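Local coordinates for protein phosphonate monoester hydrolase (Ruegeria pomeroyi, PDB 4UPK) that belongs to the sulfatase family of the alkaline phosphatase clan, a group of metal-dependent hydrolases, at residues A[476-484]-A[491-502]. Sequence-based numbering, arbitrary orientation.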
ATOM      1  N   LEU A 476      30.760 -17.887 -21.796  1.00 21.74           N
ATOM      2  CA  LEU A 476      30.593 -18.431 -23.150  1.00 20.74           C
ATOM      3  C   LEU A 476      31.006 -17.349 -24.135  1.00 22.00           C
ATOM      4  O   LEU A 476      30.642 -16.188 -23.928  1.00 21.73           O
ATOM      5  CB  LEU A 476      29.137 -18.836 -23.409  1.00 20.65           C
ATOM      6  CG  LEU A 476      28.636 -20.100 -22.729  1.00 26.89           C
ATOM      7  CD1 LEU A 476      27.145 -20.255 -22.950  1.00 28.24           C
ATOM      8  CD2 LEU A 476      29.378 -21.356 -23.239  1.00 30.81           C
ATOM      9  N   PRO A 477      31.774 -17.676 -25.196  1.00 16.61           N
ATOM     10  CA  PRO A 477      32.217 -16.622 -26.121  1.00 14.72           C
ATOM     11  C   PRO A 477      31.104 -15.940 -26.930  1.00 17.78           C
ATOM     12  O   PRO A 477      30.033 -16.513 -27.139  1.00 16.14           O
ATOM     13  CB  PRO A 477      33.232 -17.345 -27.030  1.00 16.31           C
ATOM     14  CG  PRO A 477      32.865 -18.773 -26.965  1.00 20.30           C
ATOM     15  CD  PRO A 477      32.346 -18.993 -25.572  1.00 17.11           C
ATOM     16  N   PRO A 478      31.351 -14.697 -27.426  1.00 14.08           N
ATOM     17  CA  PRO A 478      30.330 -14.040 -28.250  1.00 13.33           C
ATOM     18  C   PRO A 478      30.097 -14.724 -29.602  1.00 16.07           C
ATOM     19  O   PRO A 478      30.883 -15.583 -30.026  1.00 15.65           O
ATOM     20  CB  PRO A 478      30.903 -12.633 -28.465  1.00 14.90           C
ATOM     21  CG  PRO A 478      32.356 -12.760 -28.267  1.00 17.93           C
ATOM     22  CD  PRO A 478      32.548 -13.843 -27.253  1.00 13.78           C
ATOM     23  N   MET A 479      29.006 -14.338 -30.270  1.00  9.45           N
ATOM     24  CA  MET A 479      28.709 -14.763 -31.622  1.00  9.11           C
ATOM     25  C   MET A 479      28.727 -13.508 -32.471  1.00 12.68           C
ATOM     26  O   MET A 479      28.352 -12.437 -32.008  1.00 11.90           O
ATOM     27  CB  MET A 479      27.333 -15.465 -31.761  1.00 11.32           C
ATOM     28  CG  MET A 479      27.092 -16.564 -30.769  1.00 13.87           C
ATOM     29  SD  MET A 479      25.673 -17.544 -31.232  1.00 15.95           S
ATOM     30  CE  MET A 479      25.260 -18.316 -29.696  1.00 11.78           C
ATOM     31  N   LEU A 480      29.176 -13.630 -33.694  1.00 11.46           N
ATOM     32  CA  LEU A 480      29.177 -12.516 -34.628  1.00 10.98           C
ATOM     33  C   LEU A 480      28.771 -13.008 -36.013  1.00 14.43           C
ATOM     34  O   LEU A 480      29.420 -13.883 -36.554  1.00 12.51           O
ATOM     35  CB  LEU A 480      30.506 -11.776 -34.642  1.00 10.60           C
ATOM     36  CG  LEU A 480      30.520 -10.472 -35.457  1.00 12.98           C
ATOM     37  CD1 LEU A 480      29.685  -9.402 -34.794  1.00 11.25           C
ATOM     38  CD2 LEU A 480      31.951 -10.008 -35.696  1.00 12.13           C
ATOM     39  N   PHE A 481      27.658 -12.463 -36.549  1.00 12.63           N
ATOM     40  CA  PHE A 481      27.119 -12.813 -37.853  1.00 12.68           C
ATOM     41  C   PHE A 481      27.180 -11.603 -38.777  1.00 16.55           C
ATOM     42  O   PHE A 481      26.606 -10.570 -38.476  1.00 14.32           O
ATOM     43  CB  PHE A 481      25.679 -13.381 -37.730  1.00 13.71           C
ATOM     44  CG  PHE A 481      25.528 -14.458 -36.672  1.00 14.20           C
ATOM     45  CD1 PHE A 481      26.188 -15.678 -36.797  1.00 16.43           C
ATOM     46  CD2 PHE A 481      24.707 -14.263 -35.570  1.00 15.57           C
ATOM     47  CE1 PHE A 481      26.059 -16.670 -35.819  1.00 16.77           C
ATOM     48  CE2 PHE A 481      24.560 -15.265 -34.600  1.00 18.17           C
ATOM     49  CZ  PHE A 481      25.233 -16.464 -34.734  1.00 15.69           C
ATOM     50  N   ASP A 482      27.911 -11.728 -39.886  1.00 15.56           N
ATOM     51  CA  ASP A 482      28.065 -10.694 -40.901  1.00 15.78           C
ATOM     52  C   ASP A 482      27.010 -10.892 -42.016  1.00 20.32           C
ATOM     53  O   ASP A 482      27.064 -11.882 -42.753  1.00 20.96           O
ATOM     54  CB  ASP A 482      29.499 -10.745 -41.464  1.00 17.67           C
ATOM     55  CG  ASP A 482      29.859  -9.707 -42.521  1.00 26.53           C
ATOM     56  OD1 ASP A 482      29.019  -8.802 -42.793  1.00 26.22           O
ATOM     57  OD2 ASP A 482      30.959  -9.819 -43.106  1.00 27.70           O
ATOM     58  N   HIS A 483      26.073  -9.942 -42.145  1.00 15.88           N
ATOM     59  CA  HIS A 483      25.032  -9.986 -43.161  1.00 17.07           C
ATOM     60  C   HIS A 483      25.499  -9.612 -44.588  1.00 21.58           C
ATOM     61  O   HIS A 483      24.754  -9.805 -45.547  1.00 20.53           O
ATOM     62  CB  HIS A 483      23.726  -9.313 -42.695  1.00 18.42           C
ATOM     63  CG  HIS A 483      23.198  -9.873 -41.395  1.00 22.39           C
ATOM     64  ND1 HIS A 483      22.647 -11.156 -41.318  1.00 24.78           N
ATOM     65  CD2 HIS A 483      23.170  -9.316 -40.160  1.00 24.71           C
ATOM     66  CE1 HIS A 483      22.300 -11.324 -40.051  1.00 24.40           C
ATOM     67  NE2 HIS A 483      22.597 -10.245 -39.313  1.00 24.75           N
ATOM     68  N   GLN A 484      26.756  -9.153 -44.726  1.00 19.68           N
ATOM     69  CA  GLN A 484      27.402  -8.876 -46.006  1.00 20.92           C
ATOM     70  C   GLN A 484      28.209 -10.123 -46.444  1.00 25.50           C
ATOM     71  O   GLN A 484      28.668 -10.192 -47.580  1.00 25.85           O
ATOM     72  CB  GLN A 484      28.314  -7.648 -45.903  1.00 22.62           C
ATOM     73  CG  GLN A 484      27.629  -6.346 -46.313  1.00 27.14           C
ATOM     74  CD  GLN A 484      28.476  -5.129 -46.043  1.00 29.12           C
ATOM     75  OE1 GLN A 484      27.994  -4.150 -45.478  1.00 24.93           O
ATOM     76  NE2 GLN A 484      29.754  -5.157 -46.424  1.00 15.25           N
ATOM     77  N   ASN A 491      29.278 -18.225 -37.521  1.00 15.04           N
ATOM     78  CA  ASN A 491      29.708 -17.403 -36.395  1.00 15.65           C
ATOM     79  C   ASN A 491      31.179 -17.019 -36.686  1.00 21.82           C
ATOM     80  O   ASN A 491      32.060 -17.889 -36.695  1.00 22.94           O
ATOM     81  CB  ASN A 491      29.543 -18.143 -35.045  1.00 12.19           C
ATOM     82  CG  ASN A 491      30.243 -17.503 -33.875  1.00 19.92           C
ATOM     83  OD1 ASN A 491      30.538 -16.306 -33.880  1.00 15.79           O
ATOM     84  ND2 ASN A 491      30.516 -18.284 -32.835  1.00 10.70           N
ATOM     85  N   VAL A 492      31.424 -15.719 -36.944  1.00 17.00           N
ATOM     86  CA  VAL A 492      32.747 -15.193 -37.281  1.00 16.97           C
ATOM     87  C   VAL A 492      33.474 -14.475 -36.123  1.00 23.27           C
ATOM     88  O   VAL A 492      34.482 -13.816 -36.371  1.00 24.55           O
ATOM     89  CB  VAL A 492      32.743 -14.370 -38.607  1.00 19.65           C
ATOM     90  CG1 VAL A 492      32.348 -15.237 -39.798  1.00 18.90           C
ATOM     91  CG2 VAL A 492      31.846 -13.139 -38.519  1.00 18.76           C
ATOM     92  N   ALA A 493      32.986 -14.620 -34.866  1.00 19.70           N
ATOM     93  CA  ALA A 493      33.579 -13.967 -33.688  1.00 18.33           C
ATOM     94  C   ALA A 493      35.044 -14.342 -33.387  1.00 22.27           C
ATOM     95  O   ALA A 493      35.768 -13.541 -32.795  1.00 22.97           O
ATOM     96  CB  ALA A 493      32.697 -14.168 -32.456  1.00 18.38           C
ATOM     97  N   GLY A 494      35.468 -15.543 -33.774  1.00 18.61           N
ATOM     98  CA  GLY A 494      36.844 -15.997 -33.561  1.00 18.81           C
ATOM     99  C   GLY A 494      37.824 -15.584 -34.653  1.00 22.77           C
ATOM    100  O   GLY A 494      39.031 -15.783 -34.513  1.00 23.93           O
ATOM    101  N   ASP A 495      37.311 -15.009 -35.754  1.00 18.43           N
ATOM    102  CA  ASP A 495      38.121 -14.559 -36.891  1.00 19.22           C
ATOM    103  C   ASP A 495      38.876 -13.260 -36.527  1.00 25.25           C
ATOM    104  O   ASP A 495      38.228 -12.253 -36.211  1.00 24.59           O
ATOM    105  CB  ASP A 495      37.224 -14.366 -38.124  1.00 20.61           C
ATOM    106  CG  ASP A 495      37.908 -14.171 -39.464  1.00 31.47           C
ATOM    107  OD1 ASP A 495      39.106 -13.821 -39.482  1.00 32.33           O
ATOM    108  OD2 ASP A 495      37.230 -14.315 -40.498  1.00 40.75           O
ATOM    109  N   PRO A 496      40.236 -13.256 -36.574  1.00 22.30           N
ATOM    110  CA  PRO A 496      40.988 -12.028 -36.219  1.00 22.26           C
ATOM    111  C   PRO A 496      40.644 -10.798 -37.067  1.00 25.37           C
ATOM    112  O   PRO A 496      40.757  -9.667 -36.590  1.00 25.47           O
ATOM    113  CB  PRO A 496      42.465 -12.442 -36.394  1.00 23.99           C
ATOM    114  CG  PRO A 496      42.452 -13.921 -36.344  1.00 28.72           C
ATOM    115  CD  PRO A 496      41.152 -14.360 -36.929  1.00 23.87           C
ATOM    116  N   ALA A 497      40.195 -11.029 -38.311  1.00 20.60           N
ATOM    117  CA  ALA A 497      39.799  -9.998 -39.257  1.00 20.14           C
ATOM    118  C   ALA A 497      38.540  -9.226 -38.789  1.00 22.07           C
ATOM    119  O   ALA A 497      38.286  -8.131 -39.298  1.00 21.67           O
ATOM    120  CB  ALA A 497      39.577 -10.618 -40.637  1.00 21.55           C
ATOM    121  N   HIS A 498      37.762  -9.805 -37.830  1.00 16.35           N
ATOM    122  CA  HIS A 498      36.545  -9.218 -37.259  1.00 14.92           C
ATOM    123  C   HIS A 498      36.683  -8.758 -35.797  1.00 18.44           C
ATOM    124  O   HIS A 498      35.691  -8.379 -35.187  1.00 18.52           O
ATOM    125  CB  HIS A 498      35.355 -10.178 -37.419  1.00 15.70           C
ATOM    126  CG  HIS A 498      34.897 -10.366 -38.836  1.00 19.28           C
ATOM    127  ND1 HIS A 498      34.302  -9.339 -39.551  1.00 21.43           N
ATOM    128  CD2 HIS A 498      34.974 -11.457 -39.631  1.00 20.78           C
ATOM    129  CE1 HIS A 498      34.028  -9.839 -40.747  1.00 20.45           C
ATOM    130  NE2 HIS A 498      34.411 -11.111 -40.841  1.00 20.78           N
ATOM    131  N   ALA A 499      37.906  -8.754 -35.247  1.00 17.16           N
ATOM    132  CA  ALA A 499      38.184  -8.344 -33.860  1.00 17.27           C
ATOM    133  C   ALA A 499      37.793  -6.876 -33.559  1.00 19.50           C
ATOM    134  O   ALA A 499      37.231  -6.605 -32.500  1.00 18.19           O
ATOM    135  CB  ALA A 499      39.644  -8.614 -33.500  1.00 17.87           C
ATOM    136  N   ALA A 500      38.052  -5.954 -34.501  1.00 16.67           N
ATOM    137  CA  ALA A 500      37.690  -4.545 -34.374  1.00 17.02           C
ATOM    138  C   ALA A 500      36.168  -4.335 -34.458  1.00 21.48           C
ATOM    139  O   ALA A 500      35.650  -3.491 -33.727  1.00 21.96           O
ATOM    140  CB  ALA A 500      38.414  -3.711 -35.423  1.00 18.20           C
ATOM    141  N   ASP A 501      35.447  -5.117 -35.320  1.00 16.11           N
ATOM    142  CA  ASP A 501      33.987  -5.043 -35.444  1.00 14.89           C
ATOM    143  C   ASP A 501      33.351  -5.543 -34.170  1.00 18.03           C
ATOM    144  O   ASP A 501      32.426  -4.906 -33.662  1.00 17.78           O
ATOM    145  CB  ASP A 501      33.470  -5.851 -36.636  1.00 16.66           C
ATOM    146  CG  ASP A 501      33.984  -5.426 -37.998  1.00 23.69           C
ATOM    147  OD1 ASP A 501      33.868  -4.227 -38.334  1.00 23.45           O
ATOM    148  OD2 ASP A 501      34.379  -6.311 -38.774  1.00 31.82           O
ATOM    149  N   LEU A 502      33.879  -6.673 -33.629  1.00 15.76           N
ATOM    150  CA  LEU A 502      33.450  -7.322 -32.378  1.00 14.13           C
ATOM    151  C   LEU A 502      33.561  -6.348 -31.194  1.00 17.78           C
ATOM    152  O   LEU A 502      32.595  -6.193 -30.439  1.00 17.73           O
ATOM    153  CB  LEU A 502      34.298  -8.604 -32.134  1.00 13.23           C
ATOM    154  CG  LEU A 502      33.967  -9.485 -30.913  1.00 15.96           C
ATOM    155  CD1 LEU A 502      32.620 -10.165 -31.072  1.00 16.00           C
ATOM    156  CD2 LEU A 502      35.043 -10.530 -30.704  1.00 14.54           C
TER
HETATM  157  O   HOH W   1      32.463 -17.648 -30.577  1.00 18.05           O
HETATM  158  O   HOH W   2      32.179 -12.074 -42.802  1.00 25.67           O
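Leu480 lies on strand 479-482, outermost within the chain in a four-stranded antiparallel sheet, and its O accepts a nearly straight hydrogen bond of 2.7 Å from Val492 N, while Leu480 N is taken up by a side chain instead of a further strand. That side chain is Asn491. Its OD1 lies 3.0 Å from Leu480 N and also receives Ala493 N, closing an Asx turn; the two donors reach the oxygen from opposite faces of the amide plane. Asparagine suits this place because its other end donates: ND2 bonds to Glu276 O and to a water that in turn donates to Pro478 O. The Phe481 ring lies obliquely against CA and CB of Asn491, with ring and amide planes 67° apart.

Apolar packing follows on the helix side. With CG anti to the backbone N (chi1 -172°), Leu480 brings CD2 to 3.8 Å from His498 CB, and its CB rests on Ala493, a small residue whose CB fits at 3.3 Å from Pro478 O. Leu502 CD1 meets Pro478 CG at 3.8 Å, and Arg507 of the second subunit packs on both residues. His498, the N-cap of helix 499-515, donates from ND1 to Asp501 OD2, which fixes the imidazole's rotation; a water that donates to Asp482 OD2 is held weakly by NE2. Asp482 also forms a salt bridge with Arg466, which would favour its charged form.

Asn491 thus satisfies Leu480 N and orders the turn at once, while Leu480 and Pro478 meet His498 and Leu502 at the helix start and Ala493 packs the turn against the strand.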